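Local coordinates for protein replicative DNA helicase (Mycobacterium chimaera, PDB 6RIY) that is an intein of the Hedgehog/intein fold that probably cuts itself out of a DNA-unwinding replicative helicase by protein splicing and joins the flanking host segments, at residues V37-V42 with P121-E126; F53-V58 with G139-H144; A61-Q66 with T75-R80; W67-G72 with D84-A89. All coordinates share one frame; numbering follows the deposited sequence. Where two conformers were deposited one is given.

In the fold
Contact 1 lies at the surface and contact 3 is partly buried, while contacts 2 and 4 are buried. Contact 1 joins two strands of the sheet that also holds 2-3 and 25-27, largely through backbone bonds and one arginine; its centre is about 19 Å from that of contact 2, across the middle of the chain. The other three touch one another. Contacts 3 and 4 share the hairpin 66-69/72-75: contact 3 joins the residues flanking its open end by polar bonds, and contact 4 crosses it with two backbone bonds, apolar packing and two waters. Contact 2 relies most on apolar packing, and its strand 141-144 meets both, at His65 and at Trp67.

Contact 1: residues V37-V42 with P121-E126; sequences VAATDV and PVRCVE
Two features stand out in this antiparallel strand pair: a classic beta bulge at one end and, at the other, an arginine that grips a backbone carbonyl. In the bulge Val37 and Ala38 both face Glu126. Val37 N bonds Glu126 O at 2.8 Å, Ala38 N makes only a weak bond to the same oxygen, and Glu126 N returns a bond to Ala38 O at 2.9 Å. Ala39 and Val125 form the next, non-hydrogen-bonded pair, with Ala39 CB 4.3 Å from Val125 CG1.

Beyond it the ladder is carried on by Thr40. Thr40 N reaches Cys124 O at 2.9 Å, nearly along the C=O axis, and the hydroxyl replaces a backbone acceptor: Thr40 OG1, placed between N and the carbonyl carbon (chi1 64°), takes Cys124 N at 3.0 Å while donating to Asp41 O. The methyl CG2 is thereby turned to Cys124 CB. Arg123 bends at chi3 (81°), bringing its guanidinium side-on to Thr40 O. Arg123 NE at 2.9 Å and Arg123 NH2 at 3.2 Å from Thr40 O both bond this one atom, which lies in the guanidinium plane, so the rotation of the group is fixed. Farther out, Val42 CG1 lies alongside Pro121 CB, and Val42 CG2 crosses the Arg123 chain near CG.

The other guanidinium nitrogen, NH1, bonds Val20 O, so Arg123 ties the pair to a neighbouring loop. Strand 122-127 sits between 33-39 and the N-terminal strand 2-3, bonding Leu2 through the Arg123 backbone, and strand 25-27 flanks 33-39 on its far side.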
# COMPACT_ATOMS: atom_id res chain seq x y z
N VAL A 37 11.56 -9.00 2.28
CA VAL A 37 12.12 -10.30 1.94
C VAL A 37 12.18 -10.52 0.43
O VAL A 37 12.94 -11.39 -0.03
CB VAL A 37 11.35 -11.45 2.62
CG1 VAL A 37 11.50 -11.37 4.13
CG2 VAL A 37 9.89 -11.42 2.24
N ALA A 38 11.44 -9.74 -0.35
CA ALA A 38 11.46 -9.85 -1.80
C ALA A 38 10.93 -8.55 -2.38
O ALA A 38 10.18 -7.82 -1.73
CB ALA A 38 10.64 -11.04 -2.30
N ALA A 39 11.35 -8.26 -3.61
CA ALA A 39 10.91 -7.04 -4.28
C ALA A 39 11.01 -7.27 -5.78
O ALA A 39 12.07 -7.65 -6.28
CB ALA A 39 11.76 -5.84 -3.85
N THR A 40 9.91 -7.04 -6.48
CA THR A 40 9.88 -7.34 -7.90
C THR A 40 10.70 -6.34 -8.69
O THR A 40 11.08 -5.27 -8.20
CB THR A 40 8.45 -7.33 -8.44
OG1 THR A 40 7.90 -6.01 -8.33
CG2 THR A 40 7.58 -8.31 -7.69
N ASP A 41 10.98 -6.69 -9.95
CA ASP A 41 11.37 -5.70 -10.93
C ASP A 41 10.28 -4.66 -11.07
O ASP A 41 9.13 -4.86 -10.67
CB ASP A 41 11.60 -6.34 -12.31
CG ASP A 41 12.68 -7.38 -12.32
OD1 ASP A 41 13.39 -7.53 -11.30
OD2 ASP A 41 12.83 -8.05 -13.36
N VAL A 42 10.64 -3.53 -11.68
CA VAL A 42 9.61 -2.58 -12.10
C VAL A 42 8.70 -3.27 -13.09
O VAL A 42 9.15 -3.95 -14.03
CB VAL A 42 10.25 -1.32 -12.71
CG1 VAL A 42 9.18 -0.43 -13.33
CG2 VAL A 42 11.04 -0.56 -11.66
N PRO A 121 4.43 3.00 -13.81
CA PRO A 121 5.25 1.87 -13.35
C PRO A 121 4.97 1.54 -11.89
O PRO A 121 4.79 2.44 -11.06
CB PRO A 121 6.68 2.37 -13.55
CG PRO A 121 6.57 3.44 -14.62
CD PRO A 121 5.25 4.10 -14.35
N VAL A 122 4.96 0.24 -11.56
CA VAL A 122 4.66 -0.22 -10.20
C VAL A 122 5.62 -1.33 -9.81
O VAL A 122 6.30 -1.91 -10.65
CB VAL A 122 3.19 -0.69 -10.04
CG1 VAL A 122 2.23 0.43 -10.35
CG2 VAL A 122 2.88 -1.93 -10.92
N ARG A 123 5.67 -1.62 -8.51
CA ARG A 123 6.46 -2.72 -7.96
C ARG A 123 5.73 -3.34 -6.78
O ARG A 123 5.01 -2.65 -6.05
CB ARG A 123 7.83 -2.26 -7.43
CG ARG A 123 8.87 -1.87 -8.43
CD ARG A 123 10.13 -1.41 -7.68
NE ARG A 123 10.95 -2.53 -7.23
CZ ARG A 123 11.87 -2.46 -6.27
NH1 ARG A 123 12.08 -1.31 -5.62
NH2 ARG A 123 12.56 -3.53 -5.94
N CYS A 124 5.99 -4.63 -6.53
CA CYS A 124 5.55 -5.31 -5.32
C CYS A 124 6.73 -5.63 -4.41
O CYS A 124 7.85 -5.89 -4.86
CB CYS A 124 4.84 -6.63 -5.63
SG CYS A 124 3.36 -6.49 -6.61
N VAL A 125 6.44 -5.66 -3.11
CA VAL A 125 7.38 -6.13 -2.10
C VAL A 125 6.70 -7.26 -1.32
O VAL A 125 5.47 -7.35 -1.25
CB VAL A 125 7.82 -5.01 -1.13
CG1 VAL A 125 8.51 -3.89 -1.89
CG2 VAL A 125 6.61 -4.48 -0.35
N GLU A 126 7.52 -8.13 -0.74
CA GLU A 126 7.06 -9.03 0.30
C GLU A 126 7.80 -8.69 1.59
O GLU A 126 8.97 -8.34 1.56
CB GLU A 126 7.28 -10.49 -0.10
CG GLU A 126 6.73 -10.82 -1.48
CD GLU A 126 6.81 -12.30 -1.82
OE1 GLU A 126 6.51 -13.13 -0.95
OE2 GLU A 126 7.17 -12.62 -2.98

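Contact 2: residues F53-V58 with G139-H144; sequences FSDGTV and GMVPTH
Val141 is the tightly packed part of this contact, wedged between Phe53 and Thr57, and all three residues are buried. They join the turn linking strands 48-53 and 58-62 to the start of strand 141-144, which pairs with 133-136. Val141 CG1, anti to the backbone N (chi1 -179°), sits over one face of the Phe53 ring, 4.0 Å from its centroid and 16° off the normal, offset toward the rim at CZ; this is a CH-pi contact. CG2 turns the other way and slides past the Thr57 methyl, Val141 CG2 lying 4.0 Å from Thr57 CG2. The Phe53 ring also meets the indole of Trp67 in the core.

Toward solvent the contact is polar and little covered, though locally close at Gly139. Phe53 to Gly56 make a type I turn, and exposed Asp55 folds back over it: Asp55 OD1 accepts Thr57 N at 2.9 Å, forming an Asx turn, while Asp55 OD2 accepts Thr57 OG1 at 2.7 Å. Both donors meet their oxygens from above the carboxylate plane. Across the contact, Gly139 N gives Thr57 OG1 a weak, strongly bent bond of 2.9 Å. Lacking a side chain, Gly139 can press its CA to 3.3 Å from Asp55 OD2.

The Thr57 hydroxyl thus works in both directions, its proton committed to Asp55 and its oxygen turned to Gly139 N. Two such donors on the carboxylate would be expected to favour its charged form. The loop 139-140 leading into strand 141-144 gains little from polar bonding here: between the two segments the one hydrogen bond is weak, and Arg138 adds another to Gly56 O.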
# COMPACT_ATOMS: atom_id res chain seq x y z
N PHE A 53 -7.78 8.41 0.53
CA PHE A 53 -8.24 8.10 1.88
C PHE A 53 -8.72 9.36 2.58
O PHE A 53 -8.47 10.48 2.14
CB PHE A 53 -7.14 7.41 2.67
CG PHE A 53 -6.71 6.12 2.06
CD1 PHE A 53 -7.40 4.95 2.33
CD2 PHE A 53 -5.64 6.08 1.19
CE1 PHE A 53 -7.02 3.74 1.76
CE2 PHE A 53 -5.25 4.87 0.60
CZ PHE A 53 -5.94 3.70 0.90
N SER A 54 -9.43 9.15 3.69
CA SER A 54 -10.03 10.27 4.41
C SER A 54 -9.00 11.16 5.11
O SER A 54 -9.36 12.26 5.54
CB SER A 54 -11.04 9.76 5.44
OG SER A 54 -10.43 8.82 6.30
N ASP A 55 -7.75 10.72 5.22
CA ASP A 55 -6.71 11.51 5.86
C ASP A 55 -5.97 12.41 4.87
O ASP A 55 -5.08 13.15 5.28
CB ASP A 55 -5.70 10.60 6.56
CG ASP A 55 -4.91 9.75 5.57
OD1 ASP A 55 -5.43 9.48 4.46
OD2 ASP A 55 -3.78 9.35 5.90
N GLY A 56 -6.31 12.34 3.59
CA GLY A 56 -5.62 13.08 2.57
C GLY A 56 -4.61 12.27 1.79
O GLY A 56 -4.11 12.74 0.77
N THR A 57 -4.30 11.06 2.24
CA THR A 57 -3.35 10.21 1.53
C THR A 57 -3.96 9.74 0.21
O THR A 57 -5.11 9.27 0.18
CB THR A 57 -2.97 9.00 2.38
OG1 THR A 57 -2.34 9.44 3.59
CG2 THR A 57 -2.01 8.07 1.61
N VAL A 58 -3.18 9.85 -0.86
CA VAL A 58 -3.55 9.33 -2.17
C VAL A 58 -2.44 8.38 -2.61
O VAL A 58 -1.28 8.77 -2.69
CB VAL A 58 -3.74 10.45 -3.19
CG1 VAL A 58 -3.87 9.88 -4.60
CG2 VAL A 58 -4.96 11.29 -2.82
N GLY A 139 0.26 9.33 4.85
CA GLY A 139 -0.51 9.00 6.03
C GLY A 139 -0.22 7.67 6.67
O GLY A 139 -0.84 7.33 7.69
N MET A 140 0.70 6.89 6.09
CA MET A 140 1.13 5.60 6.65
C MET A 140 -0.06 4.64 6.78
O MET A 140 -0.37 4.13 7.87
CB MET A 140 1.85 5.81 7.99
CG MET A 140 2.99 6.81 7.89
SD MET A 140 3.93 6.92 9.41
CE MET A 140 2.94 8.10 10.34
N VAL A 141 -0.72 4.43 5.65
CA VAL A 141 -1.91 3.59 5.57
C VAL A 141 -1.48 2.13 5.44
O VAL A 141 -0.68 1.82 4.54
CB VAL A 141 -2.77 4.02 4.39
CG1 VAL A 141 -4.03 3.17 4.29
CG2 VAL A 141 -3.13 5.50 4.50
N PRO A 142 -2.01 1.24 6.27
CA PRO A 142 -1.71 -0.19 6.13
C PRO A 142 -2.14 -0.72 4.77
O PRO A 142 -3.21 -0.39 4.26
CB PRO A 142 -2.53 -0.84 7.26
CG PRO A 142 -2.82 0.27 8.22
CD PRO A 142 -2.92 1.52 7.39
N THR A 143 -1.28 -1.55 4.17
CA THR A 143 -1.61 -2.15 2.90
C THR A 143 -0.98 -3.53 2.85
O THR A 143 -0.03 -3.82 3.58
CB THR A 143 -1.16 -1.26 1.72
OG1 THR A 143 -1.83 -1.67 0.52
CG2 THR A 143 0.35 -1.31 1.53
N HIS A 144 -1.53 -4.40 2.01
CA HIS A 144 -1.07 -5.77 1.95
C HIS A 144 0.07 -5.93 0.95
O HIS A 144 0.03 -5.36 -0.15
CB HIS A 144 -2.21 -6.72 1.60
CG HIS A 144 -2.89 -7.31 2.79
ND1 HIS A 144 -2.22 -8.06 3.73
CD2 HIS A 144 -4.18 -7.26 3.20
CE1 HIS A 144 -3.07 -8.45 4.66
NE2 HIS A 144 -4.27 -7.97 4.37

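Contact 3: residues A61-Q66 with T75-R80; sequences ADAAHQ and TSAQLR
Hydrogen bonds do most of the work here, and each is accepted by a backbone carbonyl of 61-66. Asp62 to His65 form a type I turn that presents these oxygens to the short 3-10 segment 76-78. Ser76 uses two of its groups: the hydroxyl, with Ser76 OG anti to the carbonyl carbon (chi1 -43°), donates to Asp62 O at 2.9 Å in the plane of that carbonyl, and Ser76 N reaches His65 O at 2.9 Å, nearly along the C=O axis. One residue on, Ala77 N meets Ala63 O at 3.3 Å, on a lone pair. Asp62 O is doubly held, since His65 N also bonds it within the turn. A short CA-H...O contact joins Thr75 CA to His65 O at 3.1 Å, beside the non-hydrogen-bonded bridge between Gln66 and Thr75.

Apolar contact is slight. The methyls of Ala63 and Ala77 stand 4.3 Å apart at their CB atoms, and the Ser76 hydroxyl is flanked by the CB atoms of Ala61 and His65.

The polar ends of Asp62 and His65 bond outside the two segments. Asp62 OD1 and His65 ND1 both bond the N of Ala1, a position consistent with His65 being the histidine of the intein block B motif, and His65 NE2 bonds Thr143 on strand 141-144. Ser76 OG also takes the indole N-H of Trp67 on strand 66-69, while Tyr49 of strand 48-53 packs against Ala63, Ser76 and Ala77.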
# COMPACT_ATOMS: atom_id res chain seq x y z
N ALA A 61 -2.07 2.48 -7.19
CA ALA A 61 -1.75 1.08 -7.05
C ALA A 61 -2.35 0.33 -8.22
O ALA A 61 -3.30 0.79 -8.86
CB ALA A 61 -2.29 0.51 -5.73
N ASP A 62 -1.80 -0.85 -8.49
CA ASP A 62 -2.40 -1.59 -9.59
C ASP A 62 -3.76 -2.13 -9.16
O ASP A 62 -4.13 -2.13 -7.98
CB ASP A 62 -1.46 -2.70 -10.09
CG ASP A 62 -1.49 -3.93 -9.24
OD1 ASP A 62 -1.64 -3.81 -8.01
OD2 ASP A 62 -1.36 -5.03 -9.82
N ALA A 63 -4.55 -2.51 -10.17
CA ALA A 63 -5.95 -2.85 -9.91
C ALA A 63 -6.10 -3.99 -8.93
O ALA A 63 -7.09 -4.05 -8.19
CB ALA A 63 -6.64 -3.20 -11.23
N ALA A 64 -5.12 -4.90 -8.88
CA ALA A 64 -5.25 -6.08 -8.03
C ALA A 64 -4.58 -5.94 -6.67
O ALA A 64 -4.63 -6.90 -5.89
CB ALA A 64 -4.70 -7.31 -8.75
N HIS A 65 -3.95 -4.81 -6.38
CA HIS A 65 -3.35 -4.63 -5.06
C HIS A 65 -4.40 -4.77 -3.96
O HIS A 65 -5.53 -4.32 -4.12
CB HIS A 65 -2.68 -3.25 -4.97
CG HIS A 65 -1.83 -3.08 -3.75
ND1 HIS A 65 -0.50 -3.41 -3.72
CD2 HIS A 65 -2.13 -2.61 -2.52
CE1 HIS A 65 -0.00 -3.16 -2.53
NE2 HIS A 65 -0.97 -2.67 -1.77
N GLN A 66 -4.02 -5.40 -2.85
CA GLN A 66 -4.97 -5.77 -1.80
C GLN A 66 -4.89 -4.83 -0.60
O GLN A 66 -3.81 -4.37 -0.22
CB GLN A 66 -4.72 -7.21 -1.35
CG GLN A 66 -4.93 -8.20 -2.47
CD GLN A 66 -4.55 -9.61 -2.08
OE1 GLN A 66 -4.48 -9.94 -0.90
NE2 GLN A 66 -4.28 -10.45 -3.07
N THR A 75 -9.48 -5.60 -3.41
CA THR A 75 -8.52 -5.04 -4.34
C THR A 75 -8.85 -3.58 -4.61
O THR A 75 -9.95 -3.11 -4.32
CB THR A 75 -8.52 -5.81 -5.66
OG1 THR A 75 -9.77 -5.58 -6.32
CG2 THR A 75 -8.36 -7.30 -5.41
N SER A 76 -7.86 -2.84 -5.14
CA SER A 76 -8.09 -1.43 -5.45
C SER A 76 -9.35 -1.25 -6.28
O SER A 76 -10.13 -0.33 -6.05
CB SER A 76 -6.89 -0.84 -6.19
OG SER A 76 -5.66 -1.26 -5.64
N ALA A 77 -9.57 -2.15 -7.25
CA ALA A 77 -10.71 -2.03 -8.16
C ALA A 77 -12.04 -2.30 -7.48
O ALA A 77 -13.09 -1.99 -8.05
CB ALA A 77 -10.54 -2.98 -9.34
N GLN A 78 -12.04 -2.90 -6.29
CA GLN A 78 -13.28 -3.18 -5.58
C GLN A 78 -13.54 -2.20 -4.44
O GLN A 78 -14.58 -2.32 -3.79
CB GLN A 78 -13.28 -4.61 -5.05
N LEU A 79 -12.65 -1.25 -4.18
CA LEU A 79 -12.83 -0.35 -3.05
C LEU A 79 -14.01 0.60 -3.28
O LEU A 79 -14.23 1.08 -4.39
CB LEU A 79 -11.56 0.44 -2.78
CG LEU A 79 -10.41 -0.37 -2.18
CD1 LEU A 79 -9.16 0.48 -2.10
CD2 LEU A 79 -10.78 -0.91 -0.80
N ARG A 80 -14.76 0.88 -2.21
CA ARG A 80 -16.03 1.60 -2.29
C ARG A 80 -15.98 2.86 -1.44
O ARG A 80 -15.57 2.82 -0.27
CB ARG A 80 -17.19 0.72 -1.83
CG ARG A 80 -17.40 -0.54 -2.65
CD ARG A 80 -18.35 -1.49 -1.95
NE ARG A 80 -17.82 -1.94 -0.66
CZ ARG A 80 -18.55 -2.55 0.27
NH1 ARG A 80 -19.84 -2.80 0.05
NH2 ARG A 80 -17.99 -2.92 1.41

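Contact 4: residues W67-G72 with D84-A89; sequences WPTSGG and DRIVVA
Strands 67-69 and 85-87 run almost perpendicular, 95° between their directions, and touch at the single bridge Thr69-Ile86, where the CA atoms are 4.3 Å apart. The crossing joins hairpin 66-69/72-75 to 85-87, an outer strand of the sheet with 107-117, 48-53 and 58-62. Two backbone bonds straddle the bridge: Ser70 N to Arg85 O at 3.0 Å, nearly along the C=O axis, and Val87 N to Pro68 O at 3.3 Å, from above the carbonyl plane.

Ile86 carries the apolar side. Its CG1, anti to the carbonyl carbon, turns back so that Ile86 CD1 comes 3.4 Å from Pro68 O and 4.0 Å from Trp67 CB, while Ile86 CG2 lies near Pro68 CG. On the other flank Val87 CG2 packs against Ser70 CB. The indole beyond belongs to the core, where His65 meets it edge-to-face.

Thr69 begins a type I turn to Gly72 and makes an ST turn, OG1 accepting Gly71 N. Placed in the crowded position between N and the carbonyl carbon, Thr69 OG1 also donates to Gly72 O at 2.6 Å, on a lone pair. Water 1 gives one proton to Thr69 OG1 and the other to Asp84 OD1, spanning two oxygens too far apart to touch. A second water links Ser70 OG with Arg85 N, 2.8 Å from the latter.

The hydroxyl of Thr69 is therefore fully engaged, its proton directed at Gly72 O. Asp84, salt-bridged to Arg80 and solvated by water 1, would be expected to stay charged despite its burial, while water completes the polar side of a crossing whose apolar side is lined by Ile86, Pro68 and Trp67 CB.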
# COMPACT_ATOMS: atom_id res chain seq x y z
N TRP A 67 -6.06 -4.57 0.01
CA TRP A 67 -6.19 -3.61 1.10
C TRP A 67 -6.99 -4.26 2.22
O TRP A 67 -8.04 -4.85 1.96
CB TRP A 67 -6.91 -2.34 0.63
CG TRP A 67 -6.21 -1.65 -0.51
CD1 TRP A 67 -6.38 -1.89 -1.84
CD2 TRP A 67 -5.23 -0.62 -0.40
NE1 TRP A 67 -5.56 -1.07 -2.57
CE2 TRP A 67 -4.84 -0.28 -1.72
CE3 TRP A 67 -4.64 0.06 0.67
CZ2 TRP A 67 -3.89 0.71 -1.98
CZ3 TRP A 67 -3.69 1.03 0.40
CH2 TRP A 67 -3.32 1.35 -0.91
N PRO A 68 -6.55 -4.15 3.46
CA PRO A 68 -7.31 -4.73 4.58
C PRO A 68 -8.44 -3.79 5.01
O PRO A 68 -8.19 -2.71 5.54
CB PRO A 68 -6.26 -4.87 5.68
CG PRO A 68 -5.32 -3.71 5.43
CD PRO A 68 -5.29 -3.52 3.91
N THR A 69 -9.69 -4.23 4.80
CA THR A 69 -10.83 -3.45 5.28
C THR A 69 -11.59 -4.22 6.36
O THR A 69 -11.41 -5.42 6.55
CB THR A 69 -11.80 -3.08 4.15
OG1 THR A 69 -12.70 -4.17 3.89
CG2 THR A 69 -11.05 -2.71 2.90
N SER A 70 -12.47 -3.51 7.06
CA SER A 70 -13.22 -4.15 8.13
C SER A 70 -14.17 -5.23 7.63
O SER A 70 -14.58 -6.08 8.43
CB SER A 70 -14.02 -3.10 8.92
OG SER A 70 -14.95 -2.46 8.06
N GLY A 71 -14.55 -5.22 6.36
CA GLY A 71 -15.40 -6.24 5.80
C GLY A 71 -14.66 -7.31 5.02
O GLY A 71 -15.29 -8.27 4.56
N GLY A 72 -13.36 -7.17 4.85
CA GLY A 72 -12.58 -8.17 4.15
C GLY A 72 -11.44 -7.52 3.38
O GLY A 72 -11.28 -6.31 3.36
N ASP A 84 -16.11 1.48 2.94
CA ASP A 84 -14.92 0.72 3.30
C ASP A 84 -14.01 1.52 4.24
O ASP A 84 -13.75 2.70 3.99
CB ASP A 84 -14.15 0.30 2.04
CG ASP A 84 -14.82 -0.86 1.31
OD1 ASP A 84 -15.44 -1.71 1.97
OD2 ASP A 84 -14.71 -0.93 0.07
N ARG A 85 -13.57 0.88 5.33
CA ARG A 85 -12.60 1.44 6.26
C ARG A 85 -11.42 0.48 6.40
O ARG A 85 -11.62 -0.73 6.55
CB ARG A 85 -13.19 1.67 7.65
CG ARG A 85 -14.14 2.84 7.78
CD ARG A 85 -14.54 3.04 9.24
NE ARG A 85 -15.65 3.96 9.38
CZ ARG A 85 -15.52 5.28 9.45
NH1 ARG A 85 -14.32 5.84 9.38
NH2 ARG A 85 -16.60 6.05 9.58
N ILE A 86 -10.22 1.04 6.40
CA ILE A 86 -9.00 0.26 6.62
C ILE A 86 -8.85 -0.04 8.11
O ILE A 86 -8.83 0.88 8.94
CB ILE A 86 -7.77 1.01 6.09
CG1 ILE A 86 -7.89 1.31 4.59
CG2 ILE A 86 -6.51 0.23 6.42
CD1 ILE A 86 -7.78 0.08 3.69
N VAL A 87 -8.72 -1.32 8.45
CA VAL A 87 -8.75 -1.77 9.84
C VAL A 87 -7.62 -2.76 10.07
O VAL A 87 -7.40 -3.66 9.25
CB VAL A 87 -10.12 -2.40 10.19
CG1 VAL A 87 -9.97 -3.44 11.29
CG2 VAL A 87 -11.12 -1.32 10.59
N VAL A 88 -6.92 -2.61 11.20
CA VAL A 88 -5.77 -3.45 11.54
C VAL A 88 -5.91 -3.99 12.95
O VAL A 88 -6.71 -3.50 13.75
CB VAL A 88 -4.43 -2.70 11.41
CG1 VAL A 88 -4.09 -2.52 9.97
CG2 VAL A 88 -4.51 -1.36 12.14
N ALA A 89 -5.09 -5.00 13.24
CA ALA A 89 -4.89 -5.53 14.59
C ALA A 89 -6.19 -5.98 15.24
O ALA A 89 -6.21 -6.34 16.42
CB ALA A 89 -4.18 -4.51 15.46
O HOH W 1 -15.34 -4.51 2.62
O HOH W 2 -14.73 -1.69 5.65